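Local structure of ADP-ribosylglycohydrolase (Thermus thermophilus, 2YZV) at residues Leu134-Asn143 with Leu171-Arg180. The protein belongs to the ADP-ribosylglycohydrolase family and has an all-helical fold that holds magnesium ions. Sequence-based numbering, arbitrary orientation.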
ATOM      1  N   LEU A 134      -2.318   3.479   0.732  1.00 16.58           N
ATOM      2  CA  LEU A 134      -1.618   4.750   0.525  1.00 15.45           C
ATOM      3  C   LEU A 134      -1.447   5.381  -0.866  1.00 15.97           C
ATOM      4  O   LEU A 134      -1.718   6.570  -1.035  1.00 16.10           O
ATOM      5  CB  LEU A 134      -0.231   4.668   1.167  1.00 18.76           C
ATOM      6  CG  LEU A 134       0.159   5.637   2.289  1.00 22.83           C
ATOM      7  CD1 LEU A 134       1.647   5.920   2.170  1.00 16.56           C
ATOM      8  CD2 LEU A 134      -0.622   6.938   2.204  1.00 20.25           C
ATOM      9  N   ALA A 135      -0.985   4.603  -1.844  1.00 13.13           N
ATOM     10  CA  ALA A 135      -0.727   5.109  -3.197  1.00 12.15           C
ATOM     11  C   ALA A 135      -1.625   6.228  -3.737  1.00 12.31           C
ATOM     12  O   ALA A 135      -1.121   7.250  -4.210  1.00 12.60           O
ATOM     13  CB  ALA A 135      -0.700   3.947  -4.189  1.00 12.04           C
ATOM     14  N   PRO A 136      -2.954   6.058  -3.688  1.00 10.63           N
ATOM     15  CA  PRO A 136      -3.833   7.119  -4.203  1.00 10.84           C
ATOM     16  C   PRO A 136      -3.524   8.517  -3.655  1.00 11.46           C
ATOM     17  O   PRO A 136      -3.562   9.506  -4.395  1.00 11.53           O
ATOM     18  CB  PRO A 136      -5.223   6.634  -3.802  1.00 13.54           C
ATOM     19  CG  PRO A 136      -5.084   5.145  -3.875  1.00 15.18           C
ATOM     20  CD  PRO A 136      -3.746   4.913  -3.201  1.00 10.59           C
ATOM     21  N   LEU A 137      -3.216   8.599  -2.365  1.00 10.16           N
ATOM     22  CA  LEU A 137      -2.911   9.886  -1.751  1.00 10.17           C
ATOM     23  C   LEU A 137      -1.667  10.517  -2.355  1.00 10.27           C
ATOM     24  O   LEU A 137      -1.659  11.711  -2.668  1.00 11.97           O
ATOM     25  CB  LEU A 137      -2.710   9.733  -0.241  1.00 10.44           C
ATOM     26  CG  LEU A 137      -2.257  10.996   0.499  1.00 11.96           C
ATOM     27  CD1 LEU A 137      -3.290  12.100   0.334  1.00 12.99           C
ATOM     28  CD2 LEU A 137      -2.065  10.671   1.971  1.00 13.83           C
ATOM     29  N   VAL A 138      -0.612   9.723  -2.513  1.00  9.29           N
ATOM     30  CA  VAL A 138       0.632  10.247  -3.072  1.00 10.43           C
ATOM     31  C   VAL A 138       0.477  10.615  -4.548  1.00 12.08           C
ATOM     32  O   VAL A 138       1.075  11.588  -5.018  1.00 13.09           O
ATOM     33  CB  VAL A 138       1.791   9.233  -2.899  1.00 10.09           C
ATOM     34  CG1 VAL A 138       3.069   9.781  -3.523  1.00 13.04           C
ATOM     35  CG2 VAL A 138       2.015   8.955  -1.415  1.00 11.78           C
ATOM     36  N   LEU A 139      -0.327   9.852  -5.282  1.00 11.81           N
ATOM     37  CA  LEU A 139      -0.528  10.151  -6.697  1.00 11.92           C
ATOM     38  C   LEU A 139      -1.129  11.538  -6.901  1.00 13.94           C
ATOM     39  O   LEU A 139      -0.723  12.269  -7.806  1.00 14.59           O
ATOM     40  CB  LEU A 139      -1.440   9.107  -7.348  1.00 11.56           C
ATOM     41  CG  LEU A 139      -0.757   7.990  -8.145  1.00 15.23           C
ATOM     42  CD1 LEU A 139       0.200   7.206  -7.266  1.00 15.06           C
ATOM     43  CD2 LEU A 139      -1.823   7.076  -8.716  1.00 14.82           C
ATOM     44  N   ALA A 140      -2.090  11.898  -6.058  1.00 13.29           N
ATOM     45  CA  ALA A 140      -2.757  13.193  -6.181  1.00 14.75           C
ATOM     46  C   ALA A 140      -2.082  14.338  -5.433  1.00 14.40           C
ATOM     47  O   ALA A 140      -2.126  15.482  -5.882  1.00 15.99           O
ATOM     48  CB  ALA A 140      -4.209  13.070  -5.730  1.00 16.32           C
ATOM     49  N   TYR A 141      -1.449  14.042  -4.304  1.00 13.33           N
ATOM     50  CA  TYR A 141      -0.807  15.091  -3.514  1.00 13.13           C
ATOM     51  C   TYR A 141       0.715  14.999  -3.465  1.00 12.89           C
ATOM     52  O   TYR A 141       1.352  15.487  -2.533  1.00 14.03           O
ATOM     53  CB  TYR A 141      -1.394  15.084  -2.097  1.00 14.57           C
ATOM     54  CG  TYR A 141      -2.799  15.633  -2.047  1.00 16.38           C
ATOM     55  CD1 TYR A 141      -3.026  17.002  -1.912  1.00 17.47           C
ATOM     56  CD2 TYR A 141      -3.903  14.793  -2.185  1.00 16.10           C
ATOM     57  CE1 TYR A 141      -4.310  17.523  -1.917  1.00 19.64           C
ATOM     58  CE2 TYR A 141      -5.199  15.306  -2.193  1.00 19.40           C
ATOM     59  CZ  TYR A 141      -5.394  16.673  -2.059  1.00 19.99           C
ATOM     60  OH  TYR A 141      -6.665  17.197  -2.076  1.00 23.12           O
ATOM     61  N   GLU A 142       1.287  14.393  -4.498  1.00 12.79           N
ATOM     62  CA  GLU A 142       2.731  14.218  -4.611  1.00 14.21           C
ATOM     63  C   GLU A 142       3.532  15.485  -4.313  1.00 15.19           C
ATOM     64  O   GLU A 142       4.539  15.447  -3.609  1.00 13.79           O
ATOM     65  CB  GLU A 142       3.092  13.764  -6.027  1.00 15.02           C
ATOM     66  CG  GLU A 142       4.576  13.504  -6.230  1.00 16.25           C
ATOM     67  CD  GLU A 142       4.992  13.611  -7.684  1.00 18.75           C
ATOM     68  OE1 GLU A 142       4.186  13.238  -8.559  1.00 18.02           O
ATOM     69  OE2 GLU A 142       6.127  14.062  -7.948  1.00 20.18           O
ATOM     70  N   ASN A 143       3.067  16.602  -4.856  1.00 15.44           N
ATOM     71  CA  ASN A 143       3.774  17.868  -4.714  1.00 16.84           C
ATOM     72  C   ASN A 143       3.387  18.755  -3.540  1.00 18.33           C
ATOM     73  O   ASN A 143       3.978  19.820  -3.344  1.00 19.42           O
ATOM     74  CB  ASN A 143       3.634  18.643  -6.023  1.00 17.70           C
ATOM     75  CG  ASN A 143       3.931  17.780  -7.228  1.00 15.27           C
ATOM     76  OD1 ASN A 143       5.016  17.213  -7.341  1.00 18.86           O
ATOM     77  ND2 ASN A 143       2.964  17.664  -8.131  1.00 17.72           N
ATOM     78  N   LEU A 171       6.405   5.459   4.067  1.00  7.28           N
ATOM     79  CA  LEU A 171       5.963   4.954   2.770  1.00  7.80           C
ATOM     80  C   LEU A 171       5.564   6.111   1.850  1.00  8.63           C
ATOM     81  O   LEU A 171       5.787   6.053   0.646  1.00  8.67           O
ATOM     82  CB  LEU A 171       4.795   3.969   2.928  1.00  8.79           C
ATOM     83  CG  LEU A 171       4.322   3.294   1.630  1.00  8.40           C
ATOM     84  CD1 LEU A 171       5.462   2.498   1.009  1.00  7.94           C
ATOM     85  CD2 LEU A 171       3.150   2.371   1.931  1.00 10.44           C
ATOM     86  N   ALA A 172       4.982   7.164   2.415  1.00  7.99           N
ATOM     87  CA  ALA A 172       4.593   8.311   1.603  1.00  8.41           C
ATOM     88  C   ALA A 172       5.850   8.900   0.968  1.00  9.30           C
ATOM     89  O   ALA A 172       5.860   9.233  -0.218  1.00  9.23           O
ATOM     90  CB  ALA A 172       3.888   9.355   2.466  1.00  9.69           C
ATOM     91  N   TRP A 173       6.914   9.014   1.758  1.00  8.70           N
ATOM     92  CA  TRP A 173       8.176   9.554   1.259  1.00  8.45           C
ATOM     93  C   TRP A 173       8.725   8.642   0.162  1.00  8.46           C
ATOM     94  O   TRP A 173       9.130   9.109  -0.902  1.00  9.92           O
ATOM     95  CB  TRP A 173       9.198   9.658   2.394  1.00  9.44           C
ATOM     96  CG  TRP A 173      10.520  10.207   1.942  1.00 10.64           C
ATOM     97  CD1 TRP A 173      10.845  11.525   1.781  1.00 10.96           C
ATOM     98  CD2 TRP A 173      11.674   9.457   1.541  1.00  9.70           C
ATOM     99  NE1 TRP A 173      12.130  11.643   1.304  1.00 12.67           N
ATOM    100  CE2 TRP A 173      12.662  10.390   1.148  1.00 11.05           C
ATOM    101  CE3 TRP A 173      11.972   8.088   1.475  1.00 10.67           C
ATOM    102  CZ2 TRP A 173      13.925   9.999   0.695  1.00 11.77           C
ATOM    103  CZ3 TRP A 173      13.233   7.698   1.023  1.00 11.18           C
ATOM    104  CH2 TRP A 173      14.193   8.656   0.639  1.00 10.13           C
ATOM    105  N   LEU A 174       8.732   7.338   0.429  1.00  8.64           N
ATOM    106  CA  LEU A 174       9.226   6.363  -0.535  1.00  8.17           C
ATOM    107  C   LEU A 174       8.493   6.452  -1.867  1.00  7.16           C
ATOM    108  O   LEU A 174       9.116   6.451  -2.931  1.00  8.95           O
ATOM    109  CB  LEU A 174       9.079   4.942   0.019  1.00  8.44           C
ATOM    110  CG  LEU A 174      10.084   4.532   1.096  1.00  8.93           C
ATOM    111  CD1 LEU A 174       9.601   3.263   1.788  1.00  9.27           C
ATOM    112  CD2 LEU A 174      11.456   4.315   0.466  1.00  9.87           C
ATOM    113  N   LEU A 175       7.167   6.524  -1.811  1.00  8.47           N
ATOM    114  CA  LEU A 175       6.394   6.597  -3.038  1.00  8.47           C
ATOM    115  C   LEU A 175       6.652   7.895  -3.793  1.00 10.00           C
ATOM    116  O   LEU A 175       6.811   7.874  -5.006  1.00 10.49           O
ATOM    117  CB  LEU A 175       4.899   6.430  -2.746  1.00 10.36           C
ATOM    118  CG  LEU A 175       4.499   5.052  -2.199  1.00 10.36           C
ATOM    119  CD1 LEU A 175       2.984   4.979  -2.104  1.00 12.69           C
ATOM    120  CD2 LEU A 175       5.022   3.944  -3.116  1.00 11.84           C
ATOM    121  N   ARG A 176       6.703   9.017  -3.081  1.00  9.82           N
ATOM    122  CA  ARG A 176       6.958  10.295  -3.744  1.00  9.14           C
ATOM    123  C   ARG A 176       8.306  10.252  -4.460  1.00  9.51           C
ATOM    124  O   ARG A 176       8.410  10.619  -5.632  1.00  9.53           O
ATOM    125  CB  ARG A 176       6.963  11.448  -2.738  1.00 10.98           C
ATOM    126  CG  ARG A 176       7.117  12.822  -3.398  1.00 12.74           C
ATOM    127  CD  ARG A 176       7.325  13.915  -2.365  1.00 12.25           C
ATOM    128  NE  ARG A 176       8.644  13.815  -1.747  1.00 16.58           N
ATOM    129  CZ  ARG A 176       9.019  14.498  -0.671  1.00 20.37           C
ATOM    130  NH1 ARG A 176       8.168  15.331  -0.087  1.00 22.96           N
ATOM    131  NH2 ARG A 176      10.245  14.356  -0.186  1.00 20.66           N
ATOM    132  N   GLU A 177       9.338   9.800  -3.755  1.00 10.40           N
ATOM    133  CA  GLU A 177      10.673   9.729  -4.342  1.00 10.05           C
ATOM    134  C   GLU A 177      10.730   8.766  -5.517  1.00 11.01           C
ATOM    135  O   GLU A 177      11.360   9.056  -6.539  1.00 11.40           O
ATOM    136  CB  GLU A 177      11.696   9.328  -3.277  1.00 11.94           C
ATOM    137  CG  GLU A 177      11.865  10.377  -2.194  1.00 15.18           C
ATOM    138  CD  GLU A 177      12.294  11.716  -2.757  1.00 17.20           C
ATOM    139  OE1 GLU A 177      13.425  11.807  -3.277  1.00 18.36           O
ATOM    140  OE2 GLU A 177      11.497  12.672  -2.684  1.00 18.15           O
ATOM    141  N   ALA A 178      10.079   7.615  -5.380  1.00  9.77           N
ATOM    142  CA  ALA A 178      10.076   6.643  -6.459  1.00 10.77           C
ATOM    143  C   ALA A 178       9.395   7.215  -7.701  1.00 11.00           C
ATOM    144  O   ALA A 178       9.882   7.038  -8.819  1.00 11.37           O
ATOM    145  CB  ALA A 178       9.376   5.355  -6.011  1.00 10.37           C
ATOM    146  N   LEU A 179       8.273   7.905  -7.508  1.00 11.14           N
ATOM    147  CA  LEU A 179       7.541   8.493  -8.629  1.00 11.04           C
ATOM    148  C   LEU A 179       8.373   9.548  -9.346  1.00 12.24           C
ATOM    149  O   LEU A 179       8.173   9.808 -10.534  1.00 13.46           O
ATOM    150  CB  LEU A 179       6.236   9.124  -8.143  1.00 11.85           C
ATOM    151  CG  LEU A 179       5.143   8.157  -7.682  1.00 10.26           C
ATOM    152  CD1 LEU A 179       4.004   8.945  -7.047  1.00 11.68           C
ATOM    153  CD2 LEU A 179       4.643   7.329  -8.864  1.00 11.46           C
ATOM    154  N   ARG A 180       9.303  10.145  -8.614  1.00 12.33           N
ATOM    155  CA  ARG A 180      10.160  11.180  -9.173  1.00 13.36           C
ATOM    156  C   ARG A 180      11.431  10.630  -9.802  1.00 14.63           C
ATOM    157  O   ARG A 180      12.291  11.390 -10.249  1.00 16.43           O
ATOM    158  CB  ARG A 180      10.486  12.211  -8.097  1.00 12.12           C
ATOM    159  CG  ARG A 180       9.268  13.038  -7.724  1.00 14.22           C
ATOM    160  CD  ARG A 180       9.544  14.014  -6.604  1.00 13.99           C
ATOM    161  NE  ARG A 180       8.417  14.921  -6.423  1.00 15.74           N
ATOM    162  CZ  ARG A 180       8.373  15.892  -5.518  1.00 14.90           C
ATOM    163  NH1 ARG A 180       9.401  16.084  -4.702  1.00 16.79           N
ATOM    164  NH2 ARG A 180       7.305  16.677  -5.437  1.00 18.12           N
TER
HETATM  165  O   HOH W   1       5.729  16.629  -1.455  1.00 16.70           O
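V138 is a knob in a hole formed by A172, L175, R176 and L179, a single tightly packed knob-into-hole contact inside the all-helical ADP-ribosylglycohydrolase fold, where helix 135-141 and the 171-179 part of helix 162-179 cross at -50°, the axes of these short segments 9.6 Å apart. With V138 CG1 anti to its own N (chi1 178°), that methyl faces the C-terminal half of the hole, 3.7 Å from L179 CD1, while CG2 rests over A172 CA. At one end of this apolar seam the L134 and L171 side chains run past each other in opposite directions, and L134 CD1 lies 3.6 Å from A172 N; L175 CD1 meets A135 CA, and Q261 and A265 of helix 252-267 touch L134, L175 and L179.

Toward the exposed N143 and R180 the contact turns polar and admits a water, although E142 itself is buried. The water donates to E142 O and accepts from R176 NH1; the same guanidinium grips E177 OE2 side-on through NE and NH2. The extended E142 chain shares its carboxylate: OE1 pairs with R11, and OE2 offers its anti lone pair to R180 NE at 2.9 Å, the two planes turned 63° apart. Two acceptors thus grip the edge of the R180 guanidinium, the second being the nearly coplanar N143 amide, whose OD1 takes R180 NH2 at 3.0 Å on an in-plane lone pair.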